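Local coordinates for alpha-fucosidase GH29 (Fusarium graminearum, PDB 4PSR), which hydrolyses alpha-linked L-fucose and probably acts on the alpha-1,6-linked fucose at the reducing-end N-acetylglucosamine of glycoprotein glycans, at residues L295-Y299 with V527-A532; D331-N336 with T376-Y382; L519-D525 with G578-K584; E538-V544 with G568-D574. All coordinates share one frame; numbering follows the deposited sequence. Where two conformers were deposited one is given.

From the N terminus, the eight-stranded parallel barrel is nearly complete when 295-299, in the loop leading to barrel strand 300-305, receives helix 526-532, so contact 1 closes a loop of 227 intervening residues. Contact 2 is nested inside it: the end of helix 322-334 meets 376-382, the approach to the six-stranded antiparallel sheet. The two touch through Asn336, whose ND2 probably bonds Glu531 OE1 and Val296 O. Contact 3 crosses contact 1, because helix 526-532 directly follows strand 522-524, which pairs with 579-584 near the C terminus. Contact 4, nested inside contact 3, pairs 541-544 with 568-571 and meets it at Ile539 and Ile580.

Contact 1 (L295-Y299 with V527-A532); sequences LVRPY and VFLTEA
Arg297 carries this contact, reaching from the loop before barrel strand 300-305 to helix 526-532. Arg297 CB lies 3.5 Å from Phe528 CD2, and CG continues over the same ring near CE2. Arg297 CD sits above the Phe528 ring centre, 3.6 Å from the centroid and 3° off the normal, a CH-pi contact. With CG beside the backbone N (chi1 -58°) and the chain extended to NE, the side chain crosses Phe528 at about a right angle. Arg297 NE comes 3.6 Å from Ala532 CB, while Ala532 CA covers a face of the guanidinium. Barrel loop and C-terminal helix are joined by an aliphatic stem over an aromatic ring, ended by a salt bridge: Arg297 NH1 donates to Glu531 OE1 at 2.9 Å, meeting it on the anti side, 30° out of the carboxylate plane. Glu531 OE2 takes the Tyr299 backbone N at 3.0 Å with its syn lone pair. Arg25 and Asn336 also bind this carboxylate. Pro298, after a cis peptide bond, places CD 3.9 Å from Val527 CG1.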
loop_
_atom_site.group_PDB
_atom_site.type_symbol
_atom_site.label_atom_id
_atom_site.label_comp_id
_atom_site.label_asym_id
_atom_site.label_seq_id
_atom_site.Cartn_x
_atom_site.Cartn_y
_atom_site.Cartn_z
ATOM N N LEU A 295 5.618 4.157 12.518
ATOM C CA LEU A 295 4.840 5.211 11.860
ATOM C C LEU A 295 5.742 6.057 10.976
ATOM O O LEU A 295 6.662 6.728 11.468
ATOM C CB LEU A 295 4.171 6.082 12.938
ATOM C CG LEU A 295 3.025 7.011 12.522
ATOM C CD1 LEU A 295 2.249 7.502 13.760
ATOM C CD2 LEU A 295 3.515 8.204 11.740
ATOM N N VAL A 296 5.469 6.017 9.680
ATOM C CA VAL A 296 6.286 6.700 8.680
ATOM C C VAL A 296 5.562 7.901 8.091
ATOM O O VAL A 296 4.358 7.835 7.814
ATOM C CB VAL A 296 6.625 5.683 7.565
ATOM C CG1 VAL A 296 7.224 6.325 6.318
ATOM C CG2 VAL A 296 7.562 4.592 8.102
ATOM N N ARG A 297 6.298 8.989 7.892
ATOM C CA ARG A 297 5.788 10.166 7.192
ATOM C C ARG A 297 6.826 10.540 6.134
ATOM O O ARG A 297 8.036 10.415 6.388
ATOM C CB ARG A 297 5.575 11.337 8.156
ATOM C CG ARG A 297 4.611 10.992 9.302
ATOM C CD ARG A 297 4.331 12.174 10.207
ATOM N NE ARG A 297 3.328 11.868 11.225
ATOM C CZ ARG A 297 2.023 11.844 10.994
ATOM N NH1 ARG A 297 1.538 12.121 9.786
ATOM N NH2 ARG A 297 1.196 11.536 11.979
ATOM N N PRO A 298 6.386 11.016 4.960
ATOM C CA PRO A 298 4.994 11.339 4.639
ATOM C C PRO A 298 4.159 10.120 4.278
ATOM O O PRO A 298 4.638 8.972 4.259
ATOM C CB PRO A 298 5.129 12.282 3.442
ATOM C CG PRO A 298 6.363 11.793 2.765
ATOM C CD PRO A 298 7.288 11.408 3.870
ATOM N N TYR A 299 2.899 10.408 3.970
ATOM C CA TYR A 299 1.904 9.367 3.639
ATOM C C TYR A 299 2.446 8.374 2.616
ATOM O O TYR A 299 3.037 8.763 1.604
ATOM C CB TYR A 299 0.628 10.034 3.092
ATOM C CG TYR A 299 -0.608 9.216 3.404
ATOM C CD1 TYR A 299 -1.329 9.419 4.581
ATOM C CD2 TYR A 299 -1.016 8.185 2.555
ATOM C CE1 TYR A 299 -2.414 8.630 4.895
ATOM C CE2 TYR A 299 -2.124 7.387 2.868
ATOM C CZ TYR A 299 -2.785 7.623 4.039
ATOM O OH TYR A 299 -3.843 6.859 4.398
ATOM N N VAL A 527 9.861 17.405 6.924
ATOM C CA VAL A 527 8.647 16.868 6.320
ATOM C C VAL A 527 7.831 16.088 7.352
ATOM O O VAL A 527 6.616 16.260 7.443
ATOM C CB VAL A 527 8.984 15.964 5.136
ATOM C CG1 VAL A 527 7.771 15.199 4.642
ATOM C CG2 VAL A 527 9.559 16.809 3.976
ATOM N N PHE A 528 8.500 15.255 8.154
ATOM C CA PHE A 528 7.805 14.482 9.175
ATOM C C PHE A 528 7.082 15.414 10.130
ATOM O O PHE A 528 5.898 15.247 10.383
ATOM C CB PHE A 528 8.782 13.575 9.943
ATOM C CG PHE A 528 8.096 12.667 10.938
ATOM C CD1 PHE A 528 7.576 13.181 12.121
ATOM C CD2 PHE A 528 8.008 11.291 10.716
ATOM C CE1 PHE A 528 6.939 12.348 13.020
ATOM C CE2 PHE A 528 7.364 10.470 11.600
ATOM C CZ PHE A 528 6.845 10.995 12.763
ATOM N N LEU A 529 7.794 16.378 10.684
ATOM C CA LEU A 529 7.241 17.193 11.757
ATOM C C LEU A 529 6.097 18.045 11.215
ATOM O O LEU A 529 5.037 18.177 11.862
ATOM C CB LEU A 529 8.361 18.024 12.400
ATOM C CG LEU A 529 9.406 17.211 13.169
ATOM C CD1 LEU A 529 10.730 18.008 13.324
ATOM C CD2 LEU A 529 8.855 16.714 14.508
ATOM N N THR A 530 6.269 18.583 10.015
ATOM C CA THR A 530 5.246 19.372 9.371
ATOM C C THR A 530 3.993 18.528 9.170
ATOM O O THR A 530 2.885 18.950 9.519
ATOM C CB THR A 530 5.739 19.926 8.021
ATOM O OG1 THR A 530 6.853 20.790 8.253
ATOM C CG2 THR A 530 4.647 20.705 7.303
ATOM N N GLU A 531 4.136 17.328 8.604
ATOM C CA GLU A 531 2.947 16.502 8.353
ATOM C C GLU A 531 2.262 16.077 9.657
ATOM O O GLU A 531 1.035 15.919 9.697
ATOM C CB GLU A 531 3.301 15.270 7.508
ATOM C CG GLU A 531 2.042 14.606 6.898
ATOM C CD GLU A 531 2.337 13.244 6.312
ATOM O OE1 GLU A 531 2.679 12.344 7.089
ATOM O OE2 GLU A 531 2.239 13.079 5.075
ATOM N N ALA A 532 3.038 15.900 10.721
ATOM C CA ALA A 532 2.518 15.499 12.030
ATOM C C ALA A 532 1.781 16.639 12.702
ATOM O O ALA A 532 1.129 16.416 13.726
ATOM C CB ALA A 532 3.646 15.029 12.919
#

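Contact 2 (D331-N336 with T376-Y382); sequences DRVSKN and TRAWDIY
The Tyr382 ring has Lys335 CE over one face, 3.7 Å from the centroid and 12° off the normal, while Ser334 OG approaches it obliquely. Lys335 directly follows helix 322-334, which ends in a Schellman motif with Asn336, at positive phi, as the C-prime residue, and packs on the loop leading to strand 383-384 of the antiparallel sheet. The lysine chain, extended beyond CG, runs alongside Tyr382, bringing Lys335 NZ to 4.9 Å from the ring centroid, a cation-pi contact. Lys335 NZ also donates to Asp331 OD2 at 2.7 Å; in the conformer given, Arg332 NE and NH1 do so too, a salt-bridge network, and Arg406 of strand 405-409 binds OD1. Ala378 CB packs 3.5 Å from Ser334 O and touches Asn336 CB. Two waters bridge the segments. Water 1 lies 2.7 Å from Ser334 O and accepts from Trp379 N. Asn336 ND2 bonds Glu531 OE1, while water 2 donates to Asn336 OD1 at 2.8 Å and accepts from Ala378 N at 2.9 Å.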
loop_
_atom_site.group_PDB
_atom_site.type_symbol
_atom_site.label_atom_id
_atom_site.label_comp_id
_atom_site.label_asym_id
_atom_site.label_seq_id
_atom_site.Cartn_x
_atom_site.Cartn_y
_atom_site.Cartn_z
ATOM N N ASP A 331 -3.343 -2.005 11.123
ATOM C CA ASP A 331 -1.953 -1.700 11.358
ATOM C C ASP A 331 -1.413 -0.680 10.361
ATOM O O ASP A 331 -0.810 0.301 10.757
ATOM C CB ASP A 331 -1.148 -2.997 11.346
ATOM C CG ASP A 331 0.275 -2.796 11.806
ATOM O OD1 ASP A 331 0.500 -2.660 13.032
ATOM O OD2 ASP A 331 1.221 -2.834 10.969
ATOM N N ARG A 332 -1.623 -0.907 9.070
ATOM C CA ARG A 332 -1.085 0.014 8.065
ATOM C C ARG A 332 -1.685 1.401 8.203
ATOM O O ARG A 332 -0.978 2.406 8.127
ATOM C CB ARG A 332 -1.306 -0.473 6.624
ATOM C CG ARG A 332 -0.831 -1.905 6.265
ATOM C CD ARG A 332 0.567 -2.236 6.753
ATOM N NE ARG A 332 0.633 -3.080 7.946
ATOM C CZ ARG A 332 0.537 -4.402 7.966
ATOM N NH1 ARG A 332 0.630 -5.034 9.146
ATOM N NH2 ARG A 332 0.301 -5.099 6.850
ATOM N N VAL A 333 -2.991 1.470 8.416
ATOM C CA VAL A 333 -3.667 2.748 8.505
ATOM C C VAL A 333 -3.183 3.522 9.732
ATOM O O VAL A 333 -3.010 4.736 9.669
ATOM C CB VAL A 333 -5.182 2.552 8.505
ATOM C CG1 VAL A 333 -5.909 3.803 8.901
ATOM C CG2 VAL A 333 -5.668 2.032 7.147
ATOM N N SER A 334 -2.953 2.818 10.840
ATOM C CA SER A 334 -2.477 3.459 12.066
ATOM C C SER A 334 -1.065 4.040 11.906
ATOM O O SER A 334 -0.659 4.942 12.656
ATOM C CB SER A 334 -2.490 2.466 13.238
ATOM O OG SER A 334 -1.416 1.530 13.197
ATOM N N LYS A 335 -0.288 3.502 10.961
ATOM C CA LYS A 335 1.100 3.934 10.731
ATOM C C LYS A 335 1.225 4.945 9.596
ATOM O O LYS A 335 2.347 5.214 9.156
ATOM C CB LYS A 335 1.968 2.702 10.450
ATOM C CG LYS A 335 2.210 1.804 11.641
ATOM C CD LYS A 335 2.783 0.481 11.192
ATOM C CE LYS A 335 3.201 -0.421 12.366
ATOM N NZ LYS A 335 3.592 -1.777 11.875
ATOM N N ASN A 336 0.096 5.511 9.159
ATOM C CA ASN A 336 0.014 6.625 8.190
ATOM C C ASN A 336 0.098 6.168 6.745
ATOM O O ASN A 336 0.612 6.908 5.878
ATOM C CB ASN A 336 1.046 7.725 8.518
ATOM C CG ASN A 336 0.807 9.020 7.778
ATOM O OD1 ASN A 336 -0.301 9.548 7.721
ATOM N ND2 ASN A 336 1.894 9.576 7.243
ATOM N N THR A 376 -9.965 9.066 8.358
ATOM C CA THR A 376 -9.180 9.324 9.566
ATOM C C THR A 376 -7.715 9.596 9.198
ATOM O O THR A 376 -7.318 9.469 8.040
ATOM C CB THR A 376 -9.208 8.142 10.577
ATOM O OG1 THR A 376 -8.496 6.996 10.054
ATOM C CG2 THR A 376 -10.631 7.742 10.970
ATOM N N ARG A 377 -6.941 10.005 10.182
ATOM C CA ARG A 377 -5.509 10.154 10.040
ATOM C C ARG A 377 -4.830 9.471 11.225
ATOM O O ARG A 377 -5.419 9.268 12.307
ATOM C CB ARG A 377 -5.129 11.637 10.027
ATOM C CG ARG A 377 -5.690 12.453 8.860
ATOM C CD ARG A 377 -5.083 11.999 7.537
ATOM N NE ARG A 377 -5.575 12.788 6.397
ATOM C CZ ARG A 377 -6.648 12.495 5.671
ATOM N NH1 ARG A 377 -7.390 11.421 5.900
ATOM N NH2 ARG A 377 -7.012 13.281 4.670
ATOM N N ALA A 378 -3.561 9.149 11.045
ATOM C CA ALA A 378 -2.777 8.555 12.090
ATOM C C ALA A 378 -2.635 9.516 13.260
ATOM O O ALA A 378 -2.629 10.749 13.091
ATOM C CB ALA A 378 -1.392 8.201 11.526
ATOM N N TRP A 379 -2.512 8.945 14.449
ATOM C CA TRP A 379 -2.172 9.704 15.652
ATOM C C TRP A 379 -0.646 9.905 15.629
ATOM O O TRP A 379 -0.047 9.736 14.583
ATOM C CB TRP A 379 -2.617 8.926 16.879
ATOM C CG TRP A 379 -2.749 9.733 18.139
ATOM C CD1 TRP A 379 -3.028 11.065 18.237
ATOM C CD2 TRP A 379 -2.645 9.240 19.477
ATOM N NE1 TRP A 379 -3.097 11.433 19.569
ATOM C CE2 TRP A 379 -2.845 10.334 20.347
ATOM C CE3 TRP A 379 -2.357 7.989 20.022
ATOM C CZ2 TRP A 379 -2.803 10.204 21.726
ATOM C CZ3 TRP A 379 -2.335 7.855 21.408
ATOM C CH2 TRP A 379 -2.551 8.973 22.239
ATOM N N ASP A 380 -0.005 10.266 16.746
ATOM C CA ASP A 380 1.459 10.319 16.740
ATOM C C ASP A 380 2.080 9.017 17.222
ATOM O O ASP A 380 3.282 8.849 17.145
ATOM C CB ASP A 380 2.028 11.508 17.522
ATOM C CG ASP A 380 1.693 12.857 16.867
ATOM O OD1 ASP A 380 1.787 13.013 15.624
ATOM O OD2 ASP A 380 1.290 13.767 17.611
ATOM N N ILE A 381 1.251 8.118 17.750
ATOM C CA ILE A 381 1.674 6.793 18.184
ATOM C C ILE A 381 0.721 5.809 17.523
ATOM O O ILE A 381 -0.488 6.021 17.563
ATOM C CB ILE A 381 1.589 6.682 19.724
ATOM C CG1 ILE A 381 2.579 7.658 20.386
ATOM C CG2 ILE A 381 1.860 5.238 20.174
ATOM C CD1 ILE A 381 2.345 7.847 21.880
ATOM N N TYR A 382 1.231 4.781 16.846
ATOM C CA TYR A 382 0.336 3.955 16.007
ATOM C C TYR A 382 -0.486 2.940 16.798
ATOM O O TYR A 382 -1.566 2.549 16.376
ATOM C CB TYR A 382 1.069 3.238 14.868
ATOM C CG TYR A 382 1.969 2.146 15.305
ATOM C CD1 TYR A 382 1.489 0.870 15.526
ATOM C CD2 TYR A 382 3.320 2.394 15.486
ATOM C CE1 TYR A 382 2.351 -0.151 15.946
ATOM C CE2 TYR A 382 4.167 1.415 15.897
ATOM C CZ TYR A 382 3.689 0.161 16.117
ATOM O OH TYR A 382 4.569 -0.814 16.522
HETATM O O HOH W 1 -2.125 6.176 14.587
HETATM O O HOH W 2 -2.930 8.885 8.229
#

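Contact 3 (L519-D525 with G578-K584); sequences LALGTFD and GSIVVSK. With MAN (alpha-D-mannopyranose), chain C.
Phe524 N donates to Ile580 O at 2.9 Å, arriving nearly along the C=O axis, and Ile580 N returns a bond of equal length to Phe524 O. Two residues earlier in 522-524 and two later in 579-584, Gly522 and Val582 exchange a second pair: Val582 N reaches Gly522 O at 2.9 Å, with an angle of 165° at the hydrogen. Between these hydrogen-bonded pairs lies the non-hydrogen-bonded pair of Thr523 and Val581. Together they make an antiparallel ladder, the axes 4.8 Å apart and 169° between strand directions, that puts 522-524 at the edge of a four-stranded sheet beside 579-584. Gly578 and Ser579 form a classic beta bulge against Phe553 of the neighbouring strand. On the face bearing Phe524 and Val582, Val582 CG2 meets the edge of the aromatic ring, 3.9 Å from Phe524 CE2, and Leu519 CD2 covers one ring face. Phe524 also stacks edge-to-face with Phe528 of the following helix, whose N-cap is Asp525. The opposite face receives a mannose of the N-glycan: Val581 CG2 lies 3.6 Å from the sugar C6. Next to it, Thr523 CG2 points the same way and comes 3.9 Å from the mannose O4.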
loop_
_atom_site.group_PDB
_atom_site.type_symbol
_atom_site.label_atom_id
_atom_site.label_comp_id
_atom_site.label_asym_id
_atom_site.label_seq_id
_atom_site.Cartn_x
_atom_site.Cartn_y
_atom_site.Cartn_z
ATOM N N LEU A 519 6.983 11.905 19.854
ATOM C CA LEU A 519 8.024 11.264 19.032
ATOM C C LEU A 519 8.585 10.023 19.711
ATOM O O LEU A 519 8.995 10.050 20.866
ATOM C CB LEU A 519 9.162 12.247 18.750
ATOM C CG LEU A 519 8.789 13.560 18.063
ATOM C CD1 LEU A 519 9.998 14.500 18.001
ATOM C CD2 LEU A 519 8.230 13.321 16.661
ATOM N N ALA A 520 8.627 8.912 18.976
ATOM C CA ALA A 520 9.327 7.726 19.444
ATOM C C ALA A 520 10.835 7.910 19.280
ATOM O O ALA A 520 11.291 8.981 18.869
ATOM C CB ALA A 520 8.851 6.508 18.641
ATOM N N LEU A 521 11.628 6.878 19.589
ATOM C CA LEU A 521 13.023 6.875 19.194
ATOM C C LEU A 521 13.077 6.829 17.672
ATOM O O LEU A 521 12.329 6.069 17.055
ATOM C CB LEU A 521 13.751 5.668 19.788
ATOM C CG LEU A 521 13.730 5.482 21.300
ATOM C CD1 LEU A 521 14.624 4.290 21.664
ATOM C CD2 LEU A 521 14.214 6.726 22.005
ATOM N N GLY A 522 13.951 7.628 17.077
ATOM C CA GLY A 522 14.083 7.666 15.636
ATOM C C GLY A 522 14.562 9.007 15.121
ATOM O O GLY A 522 15.071 9.834 15.880
ATOM N N THR A 523 14.380 9.218 13.825
ATOM C CA THR A 523 14.808 10.435 13.150
ATOM C C THR A 523 13.604 11.101 12.481
ATOM O O THR A 523 12.785 10.448 11.828
ATOM C CB THR A 523 15.913 10.150 12.128
ATOM O OG1 THR A 523 15.370 9.430 11.012
ATOM C CG2 THR A 523 17.041 9.345 12.762
ATOM N N PHE A 524 13.462 12.410 12.701
ATOM C CA PHE A 524 12.267 13.137 12.315
ATOM C C PHE A 524 12.665 14.418 11.590
ATOM O O PHE A 524 13.192 15.355 12.205
ATOM C CB PHE A 524 11.427 13.407 13.566
ATOM C CG PHE A 524 11.139 12.163 14.349
ATOM C CD1 PHE A 524 10.190 11.251 13.904
ATOM C CD2 PHE A 524 11.866 11.850 15.487
ATOM C CE1 PHE A 524 9.950 10.072 14.596
ATOM C CE2 PHE A 524 11.631 10.675 16.185
ATOM C CZ PHE A 524 10.665 9.780 15.744
ATOM N N ASP A 525 12.469 14.439 10.268
ATOM C CA ASP A 525 12.889 15.572 9.451
ATOM C C ASP A 525 11.796 16.627 9.345
ATOM O O ASP A 525 10.715 16.484 9.920
ATOM C CB ASP A 525 13.409 15.115 8.078
ATOM C CG ASP A 525 12.361 14.500 7.182
ATOM O OD1 ASP A 525 11.178 14.407 7.549
ATOM O OD2 ASP A 525 12.738 14.069 6.060
ATOM N N GLY A 578 15.118 22.390 12.612
ATOM C CA GLY A 578 14.626 21.853 11.351
ATOM C C GLY A 578 14.349 20.349 11.401
ATOM O O GLY A 578 13.536 19.840 10.632
ATOM N N SER A 579 15.036 19.650 12.283
ATOM C CA SER A 579 14.936 18.192 12.362
ATOM C C SER A 579 15.438 17.709 13.719
ATOM O O SER A 579 16.194 18.418 14.410
ATOM C CB SER A 579 15.688 17.519 11.194
ATOM O OG SER A 579 17.028 17.976 11.073
ATOM N N ILE A 580 15.018 16.511 14.117
ATOM C CA ILE A 580 15.298 15.996 15.459
ATOM C C ILE A 580 15.621 14.505 15.440
ATOM O O ILE A 580 14.964 13.751 14.723
ATOM C CB ILE A 580 14.082 16.209 16.409
ATOM C CG1 ILE A 580 13.692 17.695 16.481
ATOM C CG2 ILE A 580 14.377 15.628 17.805
ATOM C CD1 ILE A 580 12.354 17.962 17.179
ATOM N N VAL A 581 16.620 14.090 16.216
ATOM C CA VAL A 581 16.939 12.678 16.421
ATOM C C VAL A 581 16.720 12.347 17.883
ATOM O O VAL A 581 17.320 12.968 18.763
ATOM C CB VAL A 581 18.403 12.356 16.055
ATOM C CG1 VAL A 581 18.737 10.870 16.310
ATOM C CG2 VAL A 581 18.664 12.725 14.616
ATOM N N VAL A 582 15.862 11.375 18.151
ATOM C CA VAL A 582 15.536 10.989 19.511
ATOM C C VAL A 582 16.196 9.624 19.749
ATOM O O VAL A 582 15.979 8.693 18.979
ATOM C CB VAL A 582 14.026 10.944 19.685
ATOM C CG1 VAL A 582 13.668 10.624 21.121
ATOM C CG2 VAL A 582 13.420 12.292 19.257
ATOM N N SER A 583 17.011 9.536 20.795
ATOM C CA SER A 583 17.847 8.356 21.039
ATOM C C SER A 583 17.721 7.884 22.484
ATOM O O SER A 583 17.397 8.664 23.385
ATOM C CB SER A 583 19.315 8.674 20.738
ATOM O OG SER A 583 19.486 9.299 19.470
ATOM N N LYS A 584 17.968 6.597 22.700
ATOM C CA LYS A 584 18.103 6.054 24.029
ATOM C C LYS A 584 19.480 6.400 24.514
ATOM O O LYS A 584 20.467 6.318 23.765
ATOM C CB LYS A 584 17.938 4.530 24.020
ATOM C CG LYS A 584 16.648 4.053 24.664
ATOM C CD LYS A 584 16.498 2.536 24.602
ATOM C CE LYS A 584 16.736 1.894 25.961
ATOM N NZ LYS A 584 15.631 2.171 26.926
HETATM C C1 MAN C . 24.471 9.589 12.713
HETATM C C2 MAN C . 24.445 8.768 14.056
HETATM C C3 MAN C . 23.045 8.153 14.310
HETATM C C4 MAN C . 21.919 9.200 14.135
HETATM C C5 MAN C . 22.110 9.970 12.802
HETATM C C6 MAN C . 21.151 11.123 12.624
HETATM O O2 MAN C . 24.679 9.608 15.130
HETATM O O3 MAN C . 22.954 7.549 15.603
HETATM O O4 MAN C . 20.655 8.519 14.112
HETATM O O5 MAN C . 23.456 10.530 12.709
HETATM O O6 MAN C . 20.613 11.045 11.296
#

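Contact 4 (E538-V544 with G568-D574); sequences EIRSIRV and GEHEVED
Ile542 and Val572 pack their CG2 methyls 4.0 Å apart on the tightly packed side of this strand pair. Ile542 CG2 also touches His570 CB at 3.9 Å, and Val572 CG1 reaches toward Ile539. Ala550 and Leu565 of the adjoining four-stranded sheet further cover Ile542, showing that this side faces the interior. Outward, the contacts are polar, and two of them are looser. Arg543 and Glu569 run side by side, and Arg543 NH2 donates to Glu569 OE2 at 3.1 Å from above the carboxylate plane, the two flat groups turned 56° against each other. The salt bridge from Arg540 NH1 to Glu571 OE2 is long at 3.6 Å. The tight exception on this polar side is Arg540 NE: bends at chi2 and chi3 turn it back onto the partner backbone, where it donates to Val572 O at 2.6 Å, with an angle of 170° at the hydrogen. NH1 adds a weak bond to the same oxygen, which meets the guanidinium at its edge. Between the two sides, Val544 N binds Gly568 O at 2.8 Å, and Ile542 and His570 exchange bonds in both directions. Arg540 and Ser541 also face Phe507 together as a classic beta bulge. The strand axes, 4.7 Å apart and 163° between directions, are those of an antiparallel ladder, with 568-571 as an outermost strand of a C-terminal four-stranded sheet.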
loop_
_atom_site.group_PDB
_atom_site.type_symbol
_atom_site.label_atom_id
_atom_site.label_comp_id
_atom_site.label_asym_id
_atom_site.label_seq_id
_atom_site.Cartn_x
_atom_site.Cartn_y
_atom_site.Cartn_z
ATOM N N GLU A 538 8.172 26.304 14.331
ATOM C CA GLU A 538 7.194 26.716 15.346
ATOM C C GLU A 538 7.368 26.015 16.692
ATOM O O GLU A 538 6.617 26.276 17.635
ATOM C CB GLU A 538 5.766 26.491 14.846
ATOM C CG GLU A 538 5.406 27.393 13.670
ATOM C CD GLU A 538 3.972 27.243 13.212
ATOM O OE1 GLU A 538 3.117 26.836 14.024
ATOM O OE2 GLU A 538 3.702 27.547 12.033
ATOM N N ILE A 539 8.349 25.126 16.792
ATOM C CA ILE A 539 8.631 24.462 18.054
ATOM C C ILE A 539 9.248 25.455 19.042
ATOM O O ILE A 539 10.236 26.115 18.715
ATOM C CB ILE A 539 9.585 23.259 17.853
ATOM C CG1 ILE A 539 8.916 22.212 16.939
ATOM C CG2 ILE A 539 9.952 22.660 19.202
ATOM C CD1 ILE A 539 9.885 21.129 16.507
ATOM N N ARG A 540 8.677 25.525 20.240
ATOM C CA ARG A 540 9.179 26.425 21.282
ATOM C C ARG A 540 9.540 25.717 22.584
ATOM O O ARG A 540 10.096 26.325 23.500
ATOM C CB ARG A 540 8.163 27.545 21.560
ATOM C CG ARG A 540 7.988 28.559 20.411
ATOM C CD ARG A 540 9.222 29.415 20.180
ATOM N NE ARG A 540 10.101 29.405 21.345
ATOM C CZ ARG A 540 9.976 30.204 22.400
ATOM N NH1 ARG A 540 10.828 30.085 23.410
ATOM N NH2 ARG A 540 9.007 31.114 22.452
ATOM N N SER A 541 9.230 24.429 22.692
ATOM C CA SER A 541 9.671 23.644 23.830
ATOM C C SER A 541 9.643 22.150 23.470
ATOM O O SER A 541 8.988 21.737 22.506
ATOM C CB SER A 541 8.855 23.937 25.107
ATOM O OG SER A 541 7.476 23.615 24.975
ATOM N N ILE A 542 10.376 21.377 24.257
ATOM C CA ILE A 542 10.425 19.933 24.097
ATOM C C ILE A 542 10.531 19.288 25.465
ATOM O O ILE A 542 11.279 19.773 26.336
ATOM C CB ILE A 542 11.615 19.523 23.222
ATOM C CG1 ILE A 542 11.672 17.995 23.047
ATOM C CG2 ILE A 542 12.925 20.032 23.800
ATOM C CD1 ILE A 542 12.618 17.566 21.945
ATOM N N ARG A 543 9.778 18.214 25.667
ATOM C CA ARG A 543 9.916 17.368 26.837
ATOM C C ARG A 543 10.561 16.043 26.425
ATOM O O ARG A 543 10.006 15.300 25.597
ATOM C CB ARG A 543 8.578 17.094 27.497
ATOM C CG ARG A 543 8.723 16.477 28.873
ATOM C CD ARG A 543 7.489 16.745 29.720
ATOM N NE ARG A 543 6.258 16.506 28.972
ATOM C CZ ARG A 543 5.108 17.129 29.190
ATOM N NH1 ARG A 543 4.050 16.815 28.455
ATOM N NH2 ARG A 543 5.008 18.058 30.137
ATOM N N VAL A 544 11.728 15.770 26.994
ATOM C CA VAL A 544 12.496 14.565 26.686
ATOM C C VAL A 544 12.273 13.574 27.826
ATOM O O VAL A 544 12.395 13.911 29.007
ATOM C CB VAL A 544 13.989 14.901 26.545
ATOM C CG1 VAL A 544 14.817 13.618 26.326
ATOM C CG2 VAL A 544 14.234 15.903 25.414
ATOM N N GLY A 568 13.961 15.874 30.536
ATOM C CA GLY A 568 13.347 17.033 31.164
ATOM C C GLY A 568 12.662 17.919 30.149
ATOM O O GLY A 568 12.605 17.601 28.963
ATOM N N GLU A 569 12.164 19.057 30.626
ATOM C CA GLU A 569 11.574 20.069 29.771
ATOM C C GLU A 569 12.585 21.160 29.422
ATOM O O GLU A 569 13.360 21.606 30.283
ATOM C CB GLU A 569 10.366 20.676 30.477
ATOM C CG GLU A 569 9.316 19.651 30.830
ATOM C CD GLU A 569 8.107 20.245 31.533
ATOM O OE1 GLU A 569 8.071 21.479 31.733
ATOM O OE2 GLU A 569 7.199 19.464 31.891
ATOM N N HIS A 570 12.557 21.607 28.170
ATOM C CA HIS A 570 13.499 22.596 27.645
ATOM C C HIS A 570 12.820 23.596 26.731
ATOM O O HIS A 570 12.056 23.212 25.853
ATOM C CB HIS A 570 14.579 21.921 26.797
ATOM C CG HIS A 570 15.328 20.846 27.509
ATOM N ND1 HIS A 570 16.447 21.099 28.271
ATOM C CD2 HIS A 570 15.118 19.508 27.580
ATOM C CE1 HIS A 570 16.893 19.965 28.783
ATOM N NE2 HIS A 570 16.106 18.984 28.375
ATOM N N GLU A 571 13.153 24.878 26.864
ATOM C CA GLU A 571 12.703 25.857 25.886
ATOM C C GLU A 571 13.543 25.787 24.626
ATOM O O GLU A 571 14.727 25.457 24.693
ATOM C CB GLU A 571 12.785 27.266 26.461
ATOM C CG GLU A 571 11.704 27.554 27.462
ATOM C CD GLU A 571 11.630 29.026 27.824
ATOM O OE1 GLU A 571 11.468 29.332 29.023
ATOM O OE2 GLU A 571 11.726 29.873 26.906
ATOM N N VAL A 572 12.931 26.137 23.495
ATOM C CA VAL A 572 13.559 26.088 22.181
ATOM C C VAL A 572 13.299 27.421 21.503
ATOM O O VAL A 572 12.169 27.903 21.497
ATOM C CB VAL A 572 12.930 24.934 21.321
ATOM C CG1 VAL A 572 13.511 24.925 19.934
ATOM C CG2 VAL A 572 13.127 23.592 21.998
ATOM N N GLU A 573 14.335 28.028 20.930
ATOM C CA GLU A 573 14.165 29.291 20.217
ATOM C C GLU A 573 13.373 29.122 18.928
ATOM O O GLU A 573 13.641 28.202 18.156
ATOM C CB GLU A 573 15.537 29.890 19.896
ATOM C CG GLU A 573 15.514 31.000 18.846
ATOM C CD GLU A 573 16.881 31.626 18.627
ATOM O OE1 GLU A 573 17.713 31.589 19.559
ATOM O OE2 GLU A 573 17.126 32.150 17.519
ATOM N N ASP A 574 12.412 30.021 18.696
ATOM C CA ASP A 574 11.637 30.040 17.457
ATOM C C ASP A 574 12.554 30.025 16.240
ATOM O O ASP A 574 13.550 30.747 16.202
ATOM C CB ASP A 574 10.754 31.290 17.412
ATOM C CG ASP A 574 9.842 31.324 16.196
ATOM O OD1 ASP A 574 8.720 30.775 16.274
ATOM O OD2 ASP A 574 10.241 31.904 15.164
#